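Local coordinates for protein HI1317 (Haemophilus influenzae, PDB 1JOV) that probably catalyses the interconversion of the alpha and beta anomers of D-glucose 6-phosphate, as a member of the glucose-6-phosphate 1-epimerase family, at residues Thr130-Leu135 with Ser263-Leu268; Val161-Leu166 with Leu245-Ala250; Arg185-Asn190 with Phe223-Pro228; Met200-Leu205 with Ile213-His218. All blocks are in the same frame, centred on the assembly; numbering follows the deposited sequence.

How the contacts relate
Followed from the N terminus, the chain enters contact 1 at 130-135, contact 2 at 161-166, contact 3 at 185-190 and contact 4 at 200-205. It then returns through the partners in reverse order. Contact 4 closes a short hairpin at 213-218, contact 3 closes around it at 223-228, contact 2 at 245-250 and contact 1 at 263-268, so the four loops are strictly nested and none cross. Contacts 1 and 4 pair strands within one antiparallel sheet, where strands 261-268 and 211-218 are neighbours. Contact 2 packs that sheet against a second one, and contact 3 lays a loop on a strand of the second sheet.

Contact 1: Thr130-Leu135 with Ser263-Leu268; sequences TDKCHL and SVEISL
His134 and Ser263 are joined across the two strands by a side-chain hydrogen bond: NE2 of His134 lies 3.1 Å from OG of Ser263, and either could be the donor. The hydroxyl sits in the plane of the imidazole, at its edge. OG of Ser263 stands between its backbone N and carbonyl carbon (chi1 65°), while the histidine ring leans over the neighbouring strand. His134 CD2 comes within 3.2 Å of Val264 O, and Glu265 CB lies over one face toward the rim. Further along the same side, Lys132 crosses Glu265 obliquely. Lys132 NZ forms a weak salt bridge with Glu265 OE2 (3.4 Å), and Lys132 CG rests on Ser267 CB at 3.6 Å. Backbone bonds join Cys133 with Ile266 in both directions, the shorter from Cys133 N to Ile266 O (2.8 Å), and likewise Leu135 with Val264. Beyond them a water bridges Asp131 O and Leu268 N, next to an ST turn in which Thr130 OG1 accepts from Lys132 N. Cys133, Leu135, Val264 and Ile266 turn to the other face, where Ile266 meets Trp45 and Phe153. This is antiparallel strand pairing in the beta-sandwich of the galactose mutarotase-like fold.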
loop_
_atom_site.group_PDB
_atom_site.type_symbol
_atom_site.label_atom_id
_atom_site.label_comp_id
_atom_site.label_asym_id
_atom_site.label_seq_id
_atom_site.Cartn_x
_atom_site.Cartn_y
_atom_site.Cartn_z
ATOM N N THR A 130 14.123 -7.150 2.246
ATOM C CA THR A 130 15.172 -8.053 1.744
ATOM C C THR A 130 15.176 -7.759 0.238
ATOM O O THR A 130 15.117 -6.604 -0.204
ATOM C CB THR A 130 14.770 -9.539 2.018
ATOM O OG1 THR A 130 13.455 -9.834 1.476
ATOM C CG2 THR A 130 14.751 -9.820 3.512
ATOM N N ASP A 131 15.272 -8.777 -0.611
ATOM C CA ASP A 131 14.953 -8.509 -2.000
ATOM C C ASP A 131 13.453 -8.391 -2.183
ATOM O O ASP A 131 12.966 -8.028 -3.262
ATOM C CB ASP A 131 15.458 -9.673 -2.893
ATOM C CG ASP A 131 14.866 -11.026 -2.483
ATOM O OD1 ASP A 131 15.067 -11.463 -1.317
ATOM O OD2 ASP A 131 14.183 -11.748 -3.271
ATOM N N LYS A 132 12.710 -8.712 -1.166
ATOM C CA LYS A 132 11.263 -8.602 -1.254
ATOM C C LYS A 132 10.824 -7.588 -0.175
ATOM O O LYS A 132 11.642 -7.168 0.644
ATOM C CB LYS A 132 10.614 -9.983 -1.123
ATOM C CG LYS A 132 11.226 -11.082 -1.985
ATOM C CD LYS A 132 10.377 -12.360 -1.943
ATOM C CE LYS A 132 10.663 -13.267 -3.132
ATOM N NZ LYS A 132 10.031 -14.609 -2.976
ATOM N N CYS A 133 9.523 -7.190 -0.149
ATOM C CA CYS A 133 9.001 -6.281 0.895
ATOM C C CYS A 133 7.821 -6.949 1.589
ATOM O O CYS A 133 6.772 -7.134 0.981
ATOM C CB CYS A 133 8.603 -4.924 0.327
ATOM S SG CYS A 133 7.753 -3.832 1.506
ATOM N N HIS A 134 8.004 -7.317 2.880
ATOM C CA HIS A 134 6.843 -7.968 3.479
ATOM C C HIS A 134 6.186 -7.004 4.480
ATOM O O HIS A 134 6.782 -6.690 5.512
ATOM C CB HIS A 134 7.300 -9.267 4.179
ATOM C CG HIS A 134 6.155 -10.145 4.598
ATOM N ND1 HIS A 134 6.335 -11.376 5.201
ATOM C CD2 HIS A 134 4.817 -9.969 4.498
ATOM C CE1 HIS A 134 5.161 -11.920 5.451
ATOM N NE2 HIS A 134 4.215 -11.092 5.038
ATOM N N LEU A 135 4.997 -6.528 4.210
ATOM C CA LEU A 135 4.295 -5.584 5.035
ATOM C C LEU A 135 3.074 -6.254 5.709
ATOM O O LEU A 135 2.227 -6.794 5.001
ATOM C CB LEU A 135 3.832 -4.496 4.102
ATOM C CG LEU A 135 3.271 -3.262 4.719
ATOM C CD1 LEU A 135 3.389 -2.098 3.756
ATOM C CD2 LEU A 135 1.834 -3.474 5.131
ATOM N N SER A 263 -1.318 -9.549 5.465
ATOM C CA SER A 263 -0.099 -9.021 4.937
ATOM C C SER A 263 0.081 -9.299 3.478
ATOM O O SER A 263 -0.696 -10.042 2.876
ATOM C CB SER A 263 1.088 -9.615 5.683
ATOM O OG SER A 263 1.192 -11.010 5.456
ATOM N N VAL A 264 1.132 -8.704 2.917
ATOM C CA VAL A 264 1.511 -8.907 1.518
ATOM C C VAL A 264 3.026 -8.916 1.411
ATOM O O VAL A 264 3.749 -8.166 2.086
ATOM C CB VAL A 264 0.899 -7.846 0.573
ATOM C CG1 VAL A 264 1.451 -6.469 0.889
ATOM C CG2 VAL A 264 1.138 -8.220 -0.890
ATOM N N GLU A 265 3.453 -9.783 0.566
ATOM C CA GLU A 265 4.866 -9.883 0.243
ATOM C C GLU A 265 5.023 -9.502 -1.238
ATOM O O GLU A 265 4.456 -10.132 -2.132
ATOM C CB GLU A 265 5.397 -11.340 0.452
ATOM C CG GLU A 265 6.872 -11.492 0.179
ATOM C CD GLU A 265 7.366 -12.974 0.198
ATOM O OE1 GLU A 265 7.645 -13.481 1.308
ATOM O OE2 GLU A 265 7.479 -13.587 -0.900
ATOM N N ILE A 266 5.754 -8.422 -1.481
ATOM C CA ILE A 266 6.043 -7.837 -2.807
ATOM C C ILE A 266 7.461 -8.159 -3.305
ATOM O O ILE A 266 8.437 -8.063 -2.551
ATOM C CB ILE A 266 5.846 -6.294 -2.751
ATOM C CG1 ILE A 266 4.654 -5.934 -1.856
ATOM C CG2 ILE A 266 5.645 -5.741 -4.154
ATOM C CD1 ILE A 266 4.152 -4.522 -2.048
ATOM N N SER A 267 7.573 -8.532 -4.588
ATOM C CA SER A 267 8.894 -8.860 -5.129
ATOM C C SER A 267 8.844 -8.602 -6.633
ATOM O O SER A 267 7.747 -8.427 -7.223
ATOM C CB SER A 267 9.173 -10.344 -4.873
ATOM O OG SER A 267 8.178 -11.028 -5.577
ATOM N N LEU A 268 10.032 -8.442 -7.197
ATOM C CA LEU A 268 10.155 -8.263 -8.662
ATOM C C LEU A 268 10.764 -9.496 -9.305
ATOM O O LEU A 268 11.642 -10.117 -8.725
ATOM C CB LEU A 268 11.098 -7.153 -9.027
ATOM C CG LEU A 268 10.588 -5.770 -8.722
ATOM C CD1 LEU A 268 11.668 -4.756 -9.061
ATOM C CD2 LEU A 268 9.354 -5.538 -9.499
HETATM O O HOH W 1 12.351 -8.764 -5.749
#

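Contact 2: Val161-Leu166 with Leu245-Ala250; sequences VEVQGL and LCLETA
Neither segment brings a flat group to the contact of Val161, Val163 and Leu166 with Leu245 and Leu247; the touching atoms are all methyl carbons. Leu245 CD2 is shared by two valines, touching Val163 CG2 at 3.8 Å and Val161 CG1 at 4.0 Å. Leu245 and Val163 meet tip to tip, whereas Val161 comes at a slant. The leucine extends toward them because its CG is anti to the backbone N (chi1 178°). Val163 divides its two branches: CG2, anti to the carbonyl carbon, goes to Leu245, and CG1, anti to the backbone N, meets Leu247 CD1 at 4.0 Å. Leu166, just past Gly165, adds a looser contact, Leu166 CD1 to Leu247 CD1, 4.5 Å. All five side chains are buried, and the contact is apolar throughout. The two strand segments run almost parallel, 9° apart, with their axes 10.5 Å from each other, a spacing of sheets packed face to face rather than of paired strands. Strand 161-164, which borders strand 201-206 in its sheet, thus packs across the sandwich on strand 244-251, itself placed between strands 145-154 and 222-227 and carrying on its opposite side Glu248, a predicted active-site residue.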
loop_
_atom_site.group_PDB
_atom_site.type_symbol
_atom_site.label_atom_id
_atom_site.label_comp_id
_atom_site.label_asym_id
_atom_site.label_seq_id
_atom_site.Cartn_x
_atom_site.Cartn_y
_atom_site.Cartn_z
ATOM N N VAL A 161 -0.008 -3.308 -19.187
ATOM C CA VAL A 161 0.062 -4.178 -18.013
ATOM C C VAL A 161 -0.930 -5.372 -18.081
ATOM O O VAL A 161 -2.050 -5.224 -18.569
ATOM C CB VAL A 161 -0.214 -3.356 -16.734
ATOM C CG1 VAL A 161 -0.489 -4.284 -15.569
ATOM C CG2 VAL A 161 0.947 -2.435 -16.428
ATOM N N GLU A 162 -0.521 -6.567 -17.574
ATOM C CA GLU A 162 -1.529 -7.608 -17.398
ATOM C C GLU A 162 -1.456 -8.023 -15.966
ATOM O O GLU A 162 -0.378 -8.134 -15.389
ATOM C CB GLU A 162 -1.370 -8.855 -18.285
ATOM C CG GLU A 162 -1.129 -8.595 -19.765
ATOM C CD GLU A 162 -0.682 -9.865 -20.495
ATOM O OE1 GLU A 162 -1.115 -10.988 -20.120
ATOM O OE2 GLU A 162 0.135 -9.778 -21.437
ATOM N N VAL A 163 -2.638 -8.349 -15.461
ATOM C CA VAL A 163 -2.832 -8.786 -14.110
ATOM C C VAL A 163 -3.117 -10.288 -14.182
ATOM O O VAL A 163 -4.131 -10.705 -14.733
ATOM C CB VAL A 163 -3.989 -8.057 -13.481
ATOM C CG1 VAL A 163 -3.937 -8.381 -12.019
ATOM C CG2 VAL A 163 -3.817 -6.492 -13.594
ATOM N N GLN A 164 -2.188 -11.063 -13.677
ATOM C CA GLN A 164 -2.279 -12.509 -13.667
ATOM C C GLN A 164 -2.724 -13.101 -12.342
ATOM O O GLN A 164 -2.334 -12.608 -11.271
ATOM C CB GLN A 164 -0.914 -13.100 -13.977
ATOM C CG GLN A 164 -0.139 -12.436 -15.122
ATOM C CD GLN A 164 1.240 -13.054 -15.347
ATOM O OE1 GLN A 164 1.687 -13.194 -16.499
ATOM N NE2 GLN A 164 1.926 -13.407 -14.262
ATOM N N GLY A 165 -3.524 -14.170 -12.404
ATOM C CA GLY A 165 -3.873 -14.878 -11.185
ATOM C C GLY A 165 -5.147 -14.529 -10.452
ATOM O O GLY A 165 -5.475 -15.189 -9.473
ATOM N N LEU A 166 -5.915 -13.547 -10.922
ATOM C CA LEU A 166 -7.198 -13.289 -10.280
ATOM C C LEU A 166 -8.336 -14.166 -10.869
ATOM O O LEU A 166 -8.189 -14.738 -11.942
ATOM C CB LEU A 166 -7.509 -11.778 -10.355
ATOM C CG LEU A 166 -6.636 -10.866 -9.454
ATOM C CD1 LEU A 166 -6.889 -9.394 -9.777
ATOM C CD2 LEU A 166 -6.915 -11.154 -7.981
ATOM N N LEU A 245 -1.293 1.306 -10.733
ATOM C CA LEU A 245 -2.375 0.362 -10.633
ATOM C C LEU A 245 -2.411 -0.114 -9.169
ATOM O O LEU A 245 -1.383 -0.523 -8.613
ATOM C CB LEU A 245 -2.157 -0.810 -11.547
ATOM C CG LEU A 245 -3.177 -1.940 -11.537
ATOM C CD1 LEU A 245 -4.539 -1.299 -11.836
ATOM C CD2 LEU A 245 -2.815 -3.015 -12.582
ATOM N N CYS A 246 -3.605 -0.104 -8.613
ATOM C CA CYS A 246 -3.780 -0.683 -7.257
ATOM C C CYS A 246 -4.277 -2.125 -7.267
ATOM O O CYS A 246 -5.289 -2.437 -7.901
ATOM C CB CYS A 246 -4.750 0.175 -6.482
ATOM S SG CYS A 246 -4.051 1.783 -6.003
ATOM N N LEU A 247 -3.573 -2.992 -6.528
ATOM C CA LEU A 247 -3.950 -4.392 -6.296
ATOM C C LEU A 247 -3.899 -4.492 -4.752
ATOM O O LEU A 247 -2.826 -4.708 -4.178
ATOM C CB LEU A 247 -3.063 -5.405 -6.999
ATOM C CG LEU A 247 -3.835 -6.698 -7.249
ATOM C CD1 LEU A 247 -3.108 -7.594 -8.237
ATOM C CD2 LEU A 247 -4.081 -7.451 -5.945
ATOM N N GLU A 248 -5.023 -4.262 -4.127
ATOM C CA GLU A 248 -5.156 -4.163 -2.698
ATOM C C GLU A 248 -5.375 -5.484 -1.954
ATOM O O GLU A 248 -6.247 -6.288 -2.323
ATOM C CB GLU A 248 -6.335 -3.270 -2.355
ATOM C CG GLU A 248 -6.347 -1.955 -3.106
ATOM C CD GLU A 248 -7.616 -1.132 -2.947
ATOM O OE1 GLU A 248 -8.324 -1.332 -1.954
ATOM O OE2 GLU A 248 -7.894 -0.280 -3.819
ATOM N N THR A 249 -4.599 -5.726 -0.898
ATOM C CA THR A 249 -4.714 -6.900 -0.006
ATOM C C THR A 249 -5.831 -6.571 0.994
ATOM O O THR A 249 -5.668 -5.587 1.736
ATOM C CB THR A 249 -3.424 -7.106 0.739
ATOM O OG1 THR A 249 -2.320 -7.165 -0.184
ATOM C CG2 THR A 249 -3.482 -8.403 1.532
ATOM N N ALA A 250 -6.947 -7.302 1.067
ATOM C CA ALA A 250 -8.036 -6.776 1.857
ATOM C C ALA A 250 -8.864 -7.779 2.678
ATOM O O ALA A 250 -8.895 -8.937 2.351
ATOM C CB ALA A 250 -9.041 -6.060 0.992
#

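Contact 3: Arg185-Asn190 with Phe223-Pro228; sequences RHISEN and FVLWNP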
loop_
_atom_site.group_PDB
_atom_site.type_symbol
_atom_site.label_atom_id
_atom_site.label_comp_id
_atom_site.label_asym_id
_atom_site.label_seq_id
_atom_site.Cartn_x
_atom_site.Cartn_y
_atom_site.Cartn_z
ATOM N N ARG A 185 -5.926 -10.157 -16.886
ATOM C CA ARG A 185 -6.807 -9.025 -17.098
ATOM C C ARG A 185 -5.914 -7.899 -17.489
ATOM O O ARG A 185 -4.794 -7.819 -16.999
ATOM C CB ARG A 185 -7.534 -8.606 -15.798
ATOM C CG ARG A 185 -8.490 -7.457 -16.002
ATOM C CD ARG A 185 -9.937 -7.805 -15.609
ATOM N NE ARG A 185 -10.864 -6.700 -15.775
ATOM C CZ ARG A 185 -11.656 -6.257 -14.821
ATOM N NH1 ARG A 185 -11.591 -6.791 -13.584
ATOM N NH2 ARG A 185 -12.499 -5.280 -15.093
ATOM N N HIS A 186 -6.429 -7.033 -18.357
ATOM C CA HIS A 186 -5.713 -5.856 -18.787
ATOM C C HIS A 186 -6.661 -4.749 -18.413
ATOM O O HIS A 186 -7.827 -5.015 -18.132
ATOM C CB HIS A 186 -5.405 -5.913 -20.288
ATOM C CG HIS A 186 -6.565 -5.566 -21.169
ATOM N ND1 HIS A 186 -6.479 -4.622 -22.171
ATOM C CD2 HIS A 186 -7.826 -6.053 -21.218
ATOM C CE1 HIS A 186 -7.643 -4.536 -22.791
ATOM N NE2 HIS A 186 -8.479 -5.392 -22.230
ATOM N N ILE A 187 -6.149 -3.528 -18.369
ATOM C CA ILE A 187 -6.912 -2.356 -17.954
ATOM C C ILE A 187 -7.004 -1.366 -19.093
ATOM O O ILE A 187 -6.010 -0.777 -19.510
ATOM C CB ILE A 187 -6.136 -1.719 -16.747
ATOM C CG1 ILE A 187 -5.700 -2.794 -15.740
ATOM C CG2 ILE A 187 -6.908 -0.599 -16.106
ATOM C CD1 ILE A 187 -6.794 -3.192 -14.783
ATOM N N SER A 188 -8.225 -1.103 -19.535
ATOM C CA SER A 188 -8.464 -0.252 -20.676
ATOM C C SER A 188 -9.590 0.651 -20.367
ATOM O O SER A 188 -10.267 1.120 -21.275
ATOM C CB SER A 188 -8.893 -1.149 -21.801
ATOM O OG SER A 188 -10.001 -1.934 -21.404
ATOM N N GLU A 189 -9.789 0.885 -19.077
ATOM C CA GLU A 189 -10.868 1.705 -18.626
ATOM C C GLU A 189 -10.873 1.725 -17.107
ATOM O O GLU A 189 -10.098 1.026 -16.502
ATOM C CB GLU A 189 -12.194 1.196 -19.155
ATOM C CG GLU A 189 -12.706 0.018 -18.349
ATOM C CD GLU A 189 -14.043 -0.444 -18.841
ATOM O OE1 GLU A 189 -14.041 -1.296 -19.745
ATOM O OE2 GLU A 189 -15.072 0.050 -18.340
ATOM N N ASN A 190 -11.703 2.555 -16.530
ATOM C CA ASN A 190 -11.914 2.646 -15.068
ATOM C C ASN A 190 -12.352 1.327 -14.502
ATOM O O ASN A 190 -13.434 0.817 -14.858
ATOM C CB ASN A 190 -12.918 3.709 -14.725
ATOM C CG ASN A 190 -13.171 3.857 -13.268
ATOM O OD1 ASN A 190 -14.090 4.606 -12.895
ATOM N ND2 ASN A 190 -12.331 3.228 -12.416
ATOM N N PHE A 223 -9.537 -9.072 -2.784
ATOM C CA PHE A 223 -8.460 -8.382 -3.502
ATOM C C PHE A 223 -9.156 -7.318 -4.331
ATOM O O PHE A 223 -10.027 -7.642 -5.126
ATOM C CB PHE A 223 -7.629 -9.269 -4.460
ATOM C CG PHE A 223 -6.766 -10.299 -3.836
ATOM C CD1 PHE A 223 -5.876 -9.934 -2.810
ATOM C CD2 PHE A 223 -6.787 -11.627 -4.273
ATOM C CE1 PHE A 223 -5.072 -10.863 -2.199
ATOM C CE2 PHE A 223 -5.989 -12.579 -3.670
ATOM C CZ PHE A 223 -5.151 -12.188 -2.638
ATOM N N VAL A 224 -8.792 -6.046 -4.155
ATOM C CA VAL A 224 -9.451 -4.974 -4.871
ATOM C C VAL A 224 -8.533 -4.493 -6.028
ATOM O O VAL A 224 -7.340 -4.158 -5.834
ATOM C CB VAL A 224 -9.762 -3.811 -3.889
ATOM C CG1 VAL A 224 -10.408 -2.601 -4.580
ATOM C CG2 VAL A 224 -10.688 -4.254 -2.734
ATOM N N LEU A 225 -9.043 -4.485 -7.253
ATOM C CA LEU A 225 -8.204 -4.061 -8.370
ATOM C C LEU A 225 -8.779 -2.739 -8.767
ATOM O O LEU A 225 -9.988 -2.660 -8.996
ATOM C CB LEU A 225 -8.324 -5.054 -9.511
ATOM C CG LEU A 225 -7.471 -4.760 -10.748
ATOM C CD1 LEU A 225 -5.986 -4.847 -10.455
ATOM C CD2 LEU A 225 -7.876 -5.817 -11.825
ATOM N N TRP A 226 -7.936 -1.683 -8.829
ATOM C CA TRP A 226 -8.454 -0.318 -9.052
ATOM C C TRP A 226 -7.535 0.603 -9.873
ATOM O O TRP A 226 -6.363 0.698 -9.602
ATOM C CB TRP A 226 -8.663 0.424 -7.754
ATOM C CG TRP A 226 -9.117 1.842 -7.896
ATOM C CD1 TRP A 226 -10.264 2.308 -8.522
ATOM C CD2 TRP A 226 -8.378 3.022 -7.511
ATOM N NE1 TRP A 226 -10.314 3.676 -8.465
ATOM C CE2 TRP A 226 -9.179 4.141 -7.823
ATOM C CE3 TRP A 226 -7.153 3.237 -6.829
ATOM C CZ2 TRP A 226 -8.757 5.436 -7.579
ATOM C CZ3 TRP A 226 -6.732 4.540 -6.581
ATOM C CH2 TRP A 226 -7.536 5.625 -6.913
ATOM N N ASN A 227 -8.112 1.310 -10.867
ATOM C CA ASN A 227 -7.421 2.333 -11.689
ATOM C C ASN A 227 -8.512 3.327 -12.057
ATOM O O ASN A 227 -9.536 2.930 -12.598
ATOM C CB ASN A 227 -6.691 1.722 -12.911
ATOM C CG ASN A 227 -5.868 2.787 -13.699
ATOM O OD1 ASN A 227 -6.464 3.730 -14.267
ATOM N ND2 ASN A 227 -4.528 2.715 -13.624
ATOM N N PRO A 228 -8.370 4.572 -11.658
ATOM C CA PRO A 228 -9.438 5.549 -11.806
ATOM C C PRO A 228 -9.604 5.976 -13.291
ATOM O O PRO A 228 -10.608 6.609 -13.654
ATOM C CB PRO A 228 -8.934 6.740 -10.974
ATOM C CG PRO A 228 -7.444 6.631 -11.013
ATOM C CD PRO A 228 -7.166 5.172 -11.068
#
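Ile187 and Asn190 belong to the loop that leads into strand 191-196, and they rest on Leu225 and Asn227 near the C-terminal end of strand 222-227. Ile187 carries the apolar part. Ile187 CD1 meets Leu225 CD2 tip to tip at 4.1 Å, while the other branch, Ile187 CG2, touches Asn227 CB at 4.0 Å. Leu225 CG is anti to the backbone N (chi1 -179°), which extends the side chain toward the loop. Arg185 NH1 lies 4.2 Å from Leu225 CD2; this nitrogen is hydrogen-bonded to Tyr195 OH. Strand 222-227 belongs to the sheet of the sandwich that also holds strand 244-251, and its other neighbour, strand 191-196, carries Cys193, disulfide-bonded to Cys170. At the strand end the tip of the Asn190 side chain reaches the strand: Asn190 ND2 donates to Asn227 O at 2.8 Å, a weak bond given its N-H...O angle of 127°, and Asn190 CA makes a CA-H...O contact with the same oxygen. Trp229 N and Tyr241 O hold the amide of Asn227. Pro228 CD covers the rim of one face of the Trp226 indole, and the side chain of Trp226 lies about 4 Å from those of His150 and Glu248, both predicted active-site residues.

Contact 4: Met200-Leu205 with Ile213-His218; sequences MQNQIL and IALHHH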
loop_
_atom_site.group_PDB
_atom_site.type_symbol
_atom_site.label_atom_id
_atom_site.label_comp_id
_atom_site.label_asym_id
_atom_site.label_seq_id
_atom_site.Cartn_x
_atom_site.Cartn_y
_atom_site.Cartn_z
ATOM N N MET A 200 -3.780 -17.083 -3.049
ATOM C CA MET A 200 -3.088 -15.934 -2.425
ATOM C C MET A 200 -1.968 -15.303 -3.248
ATOM O O MET A 200 -1.300 -14.369 -2.773
ATOM C CB MET A 200 -2.586 -16.335 -1.044
ATOM C CG MET A 200 -3.749 -16.629 -0.103
ATOM S SD MET A 200 -4.865 -15.213 0.236
ATOM C CE MET A 200 -3.964 -14.470 1.450
ATOM N N GLN A 201 -1.761 -15.783 -4.479
ATOM C CA GLN A 201 -0.758 -15.177 -5.340
ATOM C C GLN A 201 -1.357 -14.587 -6.611
ATOM O O GLN A 201 -2.213 -15.190 -7.252
ATOM C CB GLN A 201 0.355 -16.177 -5.638
ATOM C CG GLN A 201 0.958 -16.795 -4.389
ATOM C CD GLN A 201 2.277 -17.488 -4.674
ATOM O OE1 GLN A 201 3.119 -16.938 -5.381
ATOM N NE2 GLN A 201 2.461 -18.695 -4.131
ATOM N N ASN A 202 -0.942 -13.394 -6.946
ATOM C CA ASN A 202 -1.318 -12.764 -8.200
ATOM C C ASN A 202 -0.119 -11.935 -8.580
ATOM O O ASN A 202 0.735 -11.669 -7.743
ATOM C CB ASN A 202 -2.592 -11.944 -8.096
ATOM C CG ASN A 202 -2.707 -11.271 -6.752
ATOM O OD1 ASN A 202 -1.849 -10.489 -6.364
ATOM N ND2 ASN A 202 -3.798 -11.577 -6.041
ATOM N N GLN A 203 -0.053 -11.539 -9.831
ATOM C CA GLN A 203 1.153 -10.812 -10.227
ATOM C C GLN A 203 0.837 -9.776 -11.274
ATOM O O GLN A 203 -0.220 -9.813 -11.894
ATOM C CB GLN A 203 2.342 -11.742 -10.528
ATOM C CG GLN A 203 2.148 -12.835 -11.503
ATOM C CD GLN A 203 1.441 -14.048 -10.925
ATOM O OE1 GLN A 203 1.689 -14.477 -9.777
ATOM N NE2 GLN A 203 0.551 -14.609 -11.717
ATOM N N ILE A 204 1.679 -8.762 -11.409
ATOM C CA ILE A 204 1.372 -7.718 -12.321
ATOM C C ILE A 204 2.477 -7.662 -13.336
ATOM O O ILE A 204 3.618 -7.365 -13.024
ATOM C CB ILE A 204 1.371 -6.404 -11.547
ATOM C CG1 ILE A 204 0.166 -6.314 -10.604
ATOM C CG2 ILE A 204 1.400 -5.284 -12.520
ATOM C CD1 ILE A 204 0.177 -4.952 -9.676
ATOM N N LEU A 205 2.113 -8.008 -14.549
ATOM C CA LEU A 205 3.041 -8.017 -15.643
ATOM C C LEU A 205 3.100 -6.651 -16.273
ATOM O O LEU A 205 2.070 -6.116 -16.700
ATOM C CB LEU A 205 2.632 -9.069 -16.666
ATOM C CG LEU A 205 3.537 -9.278 -17.875
ATOM C CD1 LEU A 205 4.990 -9.339 -17.440
ATOM C CD2 LEU A 205 3.148 -10.552 -18.610
ATOM N N ILE A 213 5.809 -7.696 -11.149
ATOM C CA ILE A 213 5.663 -7.494 -9.716
ATOM C C ILE A 213 4.890 -8.685 -9.193
ATOM O O ILE A 213 3.688 -8.823 -9.471
ATOM C CB ILE A 213 4.935 -6.168 -9.421
ATOM C CG1 ILE A 213 5.711 -4.962 -9.939
ATOM C CG2 ILE A 213 4.661 -6.021 -7.933
ATOM C CD1 ILE A 213 5.157 -3.630 -9.487
ATOM N N ALA A 214 5.558 -9.541 -8.426
ATOM C CA ALA A 214 4.852 -10.745 -7.920
ATOM C C ALA A 214 4.304 -10.495 -6.504
ATOM O O ALA A 214 5.032 -9.907 -5.705
ATOM C CB ALA A 214 5.785 -11.884 -7.888
ATOM N N LEU A 215 3.090 -10.972 -6.201
ATOM C CA LEU A 215 2.479 -10.696 -4.870
ATOM C C LEU A 215 2.090 -11.971 -4.174
ATOM O O LEU A 215 1.358 -12.796 -4.756
ATOM C CB LEU A 215 1.244 -9.793 -4.958
ATOM C CG LEU A 215 1.523 -8.503 -5.662
ATOM C CD1 LEU A 215 0.367 -7.707 -5.918
ATOM C CD2 LEU A 215 2.706 -7.760 -4.950
ATOM N N HIS A 216 2.585 -12.153 -2.941
ATOM C CA HIS A 216 2.165 -13.294 -2.105
ATOM C C HIS A 216 1.392 -12.735 -0.901
ATOM O O HIS A 216 2.039 -12.224 0.035
ATOM C CB HIS A 216 3.371 -14.093 -1.651
ATOM C CG HIS A 216 3.044 -15.481 -1.188
ATOM N ND1 HIS A 216 3.991 -16.483 -1.113
ATOM C CD2 HIS A 216 1.875 -16.039 -0.785
ATOM C CE1 HIS A 216 3.421 -17.595 -0.678
ATOM N NE2 HIS A 216 2.138 -17.354 -0.471
ATOM N N HIS A 217 0.051 -12.792 -0.950
ATOM C CA HIS A 217 -0.779 -12.237 0.128
ATOM C C HIS A 217 -0.935 -13.258 1.286
ATOM O O HIS A 217 -0.759 -14.447 1.056
ATOM C CB HIS A 217 -2.146 -11.849 -0.390
ATOM C CG HIS A 217 -2.100 -10.978 -1.604
ATOM N ND1 HIS A 217 -2.208 -9.592 -1.542
ATOM C CD2 HIS A 217 -1.917 -11.286 -2.919
ATOM C CE1 HIS A 217 -2.137 -9.101 -2.763
ATOM N NE2 HIS A 217 -1.968 -10.115 -3.632
ATOM N N HIS A 218 -1.238 -12.815 2.490
ATOM C CA HIS A 218 -1.558 -13.748 3.599
ATOM C C HIS A 218 -2.806 -13.271 4.325
ATOM O O HIS A 218 -2.941 -12.096 4.617
ATOM C CB HIS A 218 -0.436 -13.886 4.603
ATOM C CG HIS A 218 0.840 -14.271 3.870
ATOM N ND1 HIS A 218 1.174 -15.579 3.598
ATOM C CD2 HIS A 218 1.851 -13.502 3.384
ATOM C CE1 HIS A 218 2.346 -15.603 2.967
ATOM N NE2 HIS A 218 2.780 -14.360 2.840
HETATM O O HOH W 2 2.893 -14.276 -6.866
#
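The carbonyl oxygen of Leu215 accepts from Asn202 N (3.2 Å) and is approached by Gln201 CA in a CA-H...O contact. A water 3.0 Å from this oxygen is placed to donate as well, although it has more acceptors nearby than protons. A side-chain hydrogen bond runs from His217 NE2 to Asn202 OD1, 2.8 Å and fairly straight. Asn202 OD1 lies in the imidazole plane of His217, while the amide is turned 62° from the ring. Asn202 attains this with CG between its backbone N and carbonyl carbon (chi1 35°), and His217 ND1 is bonded in turn to Thr249 OG1, so both ring nitrogens are engaged and the ring is fixed in rotation. The strands form a beta hairpin, with antiparallel backbone bonds such as His217 N to Met200 O and Ile204 N to Ile213 O; strand 261-268 continues the sheet beyond 213-218. Ile204, Leu215 and Asn202 face inward, and Phe153 of the opposite sheet touches both Ile204 and Leu215. On the other face Gln201 lies over His216: Gln201 CG is 4.0 Å from the ring centroid, NE2 sits nearer the rim, and amide and ring planes differ by only 17°. His218 CE1 covers the opposite face of that ring. Met200, bent along its chain, has its CB by His217 O at 3.4 Å.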